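Side-chain contacts in protein (sliding clamp) (Enterobacteria phage RB69, PDB 1B77), which probably encircles DNA as a three-subunit ring and tethers the phage DNA polymerase to it, acting as a processivity factor of the replisome: residues N150-N153 with G159-R162; Q124-V129 with P163-T168. All blocks are in the same frame, centred on the assembly; numbering follows the deposited sequence.

The two contacts show how neighbouring strands of one sheet are packed differently at a loop and at a subunit interface. Contact 1 is partly buried and joins the end of strand 146-152 to the loop that leads into strand 165-171; contact 2 is buried and packs helix 120-132 on the second of those strands. They meet at G151, whose backbone pairs with K164 and Y165 in a classic beta bulge. Each centres on a tyrosine with an aliphatic group over a ring face. At the loop the Y152 hydroxyl reaches backbone through water, whereas beside the interface Y165 bonds directly, at a modelled length that is suspiciously short, to Q125, which also grips a neighbouring subunit.

Contact 1: N150-N153 with G159-R162; sequences NGYN and GLTR
The Y152 ring carries L160 over one face, while the backbone N of R162 and water 1 lie at its edge in the ring plane. This is the closure of a long beta-hairpin loop: Y152 ends strand 146-152, and the irregular segment 159-162 leads back to the antiparallel neighbour, strand 165-171. The main interaction is CH-pi. L160 CB stands 3.8 Å from the centroid of the Y152 ring and only 7° off its normal, with L160 CG continuing over the ring's CG and CD1 corner. The two side chains cross at about a right angle. L160 adopts a left-handed backbone conformation, and its main chain steps down past the CD2-CE2 side, with L160 O still above the plane, 3.2 Å from Y152 CE2, and reaches the ring plane at R162 N. On the tyrosine, chi1 of -50° sets CG opposite the carbonyl carbon and swings the ring toward the loop. T137 and A139 of the adjacent strand also touch Y152, as does P163.

The polar links between the two segments run through water. R162, whose guanidinium forms a salt bridge with D157, receives at its O a hydrogen bond from water 2, which accepts from N153 N at 2.8 Å. Near the tyrosine hydroxyl, water 1 sits 2.5 Å from Y152 OH and donates to L160 O over 3.0 Å.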
loop_
_atom_site.group_PDB
_atom_site.type_symbol
_atom_site.label_atom_id
_atom_site.label_comp_id
_atom_site.label_asym_id
_atom_site.label_seq_id
_atom_site.Cartn_x
_atom_site.Cartn_y
_atom_site.Cartn_z
ATOM N N ASN A 150 11.911 -21.766 20.713
ATOM C CA ASN A 150 13.100 -21.011 20.332
ATOM C C ASN A 150 13.061 -20.790 18.825
ATOM O O ASN A 150 12.710 -21.700 18.069
ATOM C CB ASN A 150 14.376 -21.769 20.704
ATOM C CG ASN A 150 14.583 -21.871 22.195
ATOM O OD1 ASN A 150 14.593 -20.865 22.905
ATOM N ND2 ASN A 150 14.755 -23.092 22.681
ATOM N N GLY A 151 13.411 -19.581 18.392
ATOM C CA GLY A 151 13.406 -19.271 16.972
ATOM C C GLY A 151 14.817 -19.133 16.442
ATOM O O GLY A 151 15.652 -18.479 17.064
ATOM N N TYR A 152 15.085 -19.744 15.291
ATOM C CA TYR A 152 16.415 -19.693 14.698
ATOM C C TYR A 152 16.409 -19.314 13.224
ATOM O O TYR A 152 15.365 -19.265 12.576
ATOM C CB TYR A 152 17.110 -21.054 14.798
ATOM C CG TYR A 152 17.108 -21.714 16.154
ATOM C CD1 TYR A 152 15.984 -22.395 16.623
ATOM C CD2 TYR A 152 18.248 -21.698 16.946
ATOM C CE1 TYR A 152 16.007 -23.053 17.853
ATOM C CE2 TYR A 152 18.284 -22.349 18.172
ATOM C CZ TYR A 152 17.165 -23.023 18.621
ATOM O OH TYR A 152 17.219 -23.669 19.832
ATOM N N ASN A 153 17.605 -19.051 12.704
ATOM C CA ASN A 153 17.779 -18.741 11.293
ATOM C C ASN A 153 18.600 -19.909 10.765
ATOM O O ASN A 153 19.830 -19.860 10.748
ATOM C CB ASN A 153 18.555 -17.442 11.089
ATOM C CG ASN A 153 18.603 -17.027 9.627
ATOM O OD1 ASN A 153 18.851 -17.850 8.748
ATOM N ND2 ASN A 153 18.362 -15.748 9.362
ATOM N N GLY A 159 22.828 -25.639 12.726
ATOM C CA GLY A 159 22.603 -26.548 13.843
ATOM C C GLY A 159 21.599 -26.120 14.904
ATOM O O GLY A 159 21.393 -26.831 15.894
ATOM N N LEU A 160 20.971 -24.964 14.702
ATOM C CA LEU A 160 19.985 -24.440 15.646
ATOM C C LEU A 160 20.533 -24.358 17.059
ATOM O O LEU A 160 20.003 -24.987 17.973
ATOM C CB LEU A 160 18.722 -25.307 15.643
ATOM C CG LEU A 160 17.812 -25.220 14.414
ATOM C CD1 LEU A 160 18.574 -25.613 13.169
ATOM C CD2 LEU A 160 16.613 -26.136 14.611
ATOM N N THR A 161 21.590 -23.574 17.240
ATOM C CA THR A 161 22.204 -23.426 18.555
ATOM C C THR A 161 22.253 -21.971 19.003
ATOM O O THR A 161 22.708 -21.660 20.107
ATOM C CB THR A 161 23.642 -23.981 18.572
ATOM O OG1 THR A 161 24.476 -23.175 17.732
ATOM C CG2 THR A 161 23.669 -25.413 18.073
ATOM N N ARG A 162 21.794 -21.076 18.137
ATOM C CA ARG A 162 21.791 -19.659 18.460
ATOM C C ARG A 162 20.405 -19.067 18.255
ATOM O O ARG A 162 20.087 -18.539 17.192
ATOM C CB ARG A 162 22.824 -18.918 17.600
ATOM C CG ARG A 162 24.259 -19.375 17.849
ATOM C CD ARG A 162 25.286 -18.556 17.064
ATOM N NE ARG A 162 25.286 -18.838 15.628
ATOM C CZ ARG A 162 25.598 -20.016 15.089
ATOM N NH1 ARG A 162 25.938 -21.044 15.864
ATOM N NH2 ARG A 162 25.583 -20.167 13.770
HETATM O O HOH W 1 19.597 -23.627 20.630
HETATM O O HOH W 2 19.661 -18.972 14.530
#

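Contact 2: Q124-V129 with P163-T168; sequences QQLLRV and PKYSLT
Helix-on-sheet packing of the processivity-factor fold brings Q125, L126 and V129 of helix 120-132 against Y165 on strand 165-171. The short helix and strand segments run antiparallel (175°), with their axes 10.0 Å apart, and Y165 spans much of that gap. Y165 leaves the strand with CG trans to the main-chain nitrogen, which carries the ring to the helix. V129 CG1 covers one ring face, 3.8 Å from the centroid of the Y165 ring and 10° off its normal, a CH-pi contact. L126 comes in obliquely, its CD1 3.6 Å from Y165 CE2.

The site adjoins a subunit interface. The second subunit adds an antiparallel strand beside Y165, S166 and L167, continuing the sheet, while its I63 packs on V129. The Q125 chain is extended as far as CD, with the amide turned, and that subunit holds both ends of the amide: NE2 bonds to its L66 O and OE1 to its S88 OG. Besides S88 OG of the second subunit, OE1 meets Y165 OH: the amide plane stands 88° from the ring plane, and Y165 OH donates to Q125 OE1, near the ring plane, at a modelled 2.4 Å, a very short value whose exact length is doubtful.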
loop_
_atom_site.group_PDB
_atom_site.type_symbol
_atom_site.label_atom_id
_atom_site.label_comp_id
_atom_site.label_asym_id
_atom_site.label_seq_id
_atom_site.Cartn_x
_atom_site.Cartn_y
_atom_site.Cartn_z
ATOM N N GLN A 124 0.823 -14.101 17.825
ATOM C CA GLN A 124 0.955 -12.909 17.012
ATOM C C GLN A 124 2.383 -12.350 17.078
ATOM O O GLN A 124 2.932 -11.924 16.058
ATOM C CB GLN A 124 -0.043 -11.855 17.491
ATOM C CG GLN A 124 -0.146 -10.625 16.607
ATOM C CD GLN A 124 -0.952 -9.518 17.264
ATOM O OE1 GLN A 124 -0.566 -9.001 18.316
ATOM N NE2 GLN A 124 -2.078 -9.151 16.653
ATOM N N GLN A 125 2.989 -12.352 18.267
ATOM C CA GLN A 125 4.351 -11.836 18.405
ATOM C C GLN A 125 5.368 -12.732 17.713
ATOM O O GLN A 125 6.283 -12.241 17.052
ATOM C CB GLN A 125 4.753 -11.686 19.875
ATOM C CG GLN A 125 6.148 -11.066 20.038
ATOM C CD GLN A 125 6.588 -10.972 21.486
ATOM O OE1 GLN A 125 6.898 -11.980 22.117
ATOM N NE2 GLN A 125 6.616 -9.757 22.019
ATOM N N LEU A 126 5.216 -14.041 17.881
ATOM C CA LEU A 126 6.123 -14.998 17.252
ATOM C C LEU A 126 6.125 -14.800 15.733
ATOM O O LEU A 126 7.177 -14.775 15.100
ATOM C CB LEU A 126 5.692 -16.433 17.575
ATOM C CG LEU A 126 6.458 -17.538 16.833
ATOM C CD1 LEU A 126 7.908 -17.534 17.275
ATOM C CD2 LEU A 126 5.813 -18.897 17.101
ATOM N N LEU A 127 4.937 -14.663 15.157
ATOM C CA LEU A 127 4.809 -14.470 13.719
ATOM C C LEU A 127 5.325 -13.094 13.279
ATOM O O LEU A 127 5.963 -12.968 12.236
ATOM C CB LEU A 127 3.344 -14.654 13.298
ATOM C CG LEU A 127 2.819 -16.094 13.234
ATOM C CD1 LEU A 127 3.204 -16.867 14.473
ATOM C CD2 LEU A 127 1.312 -16.072 13.065
ATOM N N ARG A 128 5.056 -12.072 14.085
ATOM C CA ARG A 128 5.488 -10.716 13.768
ATOM C C ARG A 128 7.006 -10.589 13.785
ATOM O O ARG A 128 7.608 -10.109 12.828
ATOM C CB ARG A 128 4.914 -9.712 14.777
ATOM C CG ARG A 128 3.391 -9.562 14.812
ATOM C CD ARG A 128 2.836 -8.833 13.612
ATOM N NE ARG A 128 1.396 -8.605 13.737
ATOM C CZ ARG A 128 0.839 -7.679 14.515
ATOM N NH1 ARG A 128 1.597 -6.875 15.254
ATOM N NH2 ARG A 128 -0.480 -7.562 14.564
ATOM N N VAL A 129 7.627 -11.015 14.880
ATOM C CA VAL A 129 9.072 -10.894 15.009
ATOM C C VAL A 129 9.878 -11.891 14.164
ATOM O O VAL A 129 10.999 -11.592 13.752
ATOM C CB VAL A 129 9.499 -11.007 16.490
ATOM C CG1 VAL A 129 9.366 -12.437 16.968
ATOM C CG2 VAL A 129 10.919 -10.511 16.657
ATOM N N PRO A 163 19.549 -19.158 19.282
ATOM C CA PRO A 163 18.198 -18.608 19.161
ATOM C C PRO A 163 18.207 -17.089 19.109
ATOM O O PRO A 163 18.930 -16.431 19.859
ATOM C CB PRO A 163 17.501 -19.138 20.406
ATOM C CG PRO A 163 18.617 -19.174 21.404
ATOM C CD PRO A 163 19.740 -19.789 20.600
ATOM N N LYS A 164 17.404 -16.538 18.211
ATOM C CA LYS A 164 17.293 -15.098 18.055
ATOM C C LYS A 164 16.043 -14.647 18.799
ATOM O O LYS A 164 15.839 -13.456 19.041
ATOM C CB LYS A 164 17.186 -14.748 16.571
ATOM C CG LYS A 164 18.297 -15.382 15.732
ATOM C CD LYS A 164 18.348 -14.817 14.326
ATOM C CE LYS A 164 18.803 -13.365 14.335
ATOM N NZ LYS A 164 18.846 -12.782 12.967
ATOM N N TYR A 165 15.218 -15.623 19.168
ATOM C CA TYR A 165 13.981 -15.360 19.888
ATOM C C TYR A 165 13.584 -16.534 20.782
ATOM O O TYR A 165 13.892 -17.697 20.488
ATOM C CB TYR A 165 12.858 -15.081 18.894
ATOM C CG TYR A 165 11.515 -14.802 19.526
ATOM C CD1 TYR A 165 11.259 -13.593 20.162
ATOM C CD2 TYR A 165 10.483 -15.732 19.440
ATOM C CE1 TYR A 165 10.004 -13.315 20.694
ATOM C CE2 TYR A 165 9.229 -15.467 19.967
ATOM C CZ TYR A 165 8.994 -14.257 20.588
ATOM O OH TYR A 165 7.741 -13.990 21.089
ATOM N N SER A 166 12.891 -16.226 21.871
ATOM C CA SER A 166 12.460 -17.261 22.794
ATOM C C SER A 166 11.154 -16.892 23.484
ATOM O O SER A 166 11.020 -15.809 24.038
ATOM C CB SER A 166 13.545 -17.512 23.835
ATOM O OG SER A 166 13.182 -18.593 24.667
ATOM N N LEU A 167 10.199 -17.814 23.450
ATOM C CA LEU A 167 8.892 -17.605 24.058
ATOM C C LEU A 167 8.544 -18.761 24.992
ATOM O O LEU A 167 8.579 -19.928 24.595
ATOM C CB LEU A 167 7.828 -17.488 22.960
ATOM C CG LEU A 167 6.348 -17.606 23.347
ATOM C CD1 LEU A 167 5.953 -16.465 24.271
ATOM C CD2 LEU A 167 5.495 -17.577 22.085
ATOM N N THR A 168 8.203 -18.428 26.231
ATOM C CA THR A 168 7.834 -19.422 27.238
ATOM C C THR A 168 6.327 -19.688 27.152
ATOM O O THR A 168 5.521 -18.757 27.093
ATOM C CB THR A 168 8.165 -18.915 28.660
ATOM O OG1 THR A 168 9.563 -18.606 28.736
ATOM C CG2 THR A 168 7.828 -19.961 29.701
#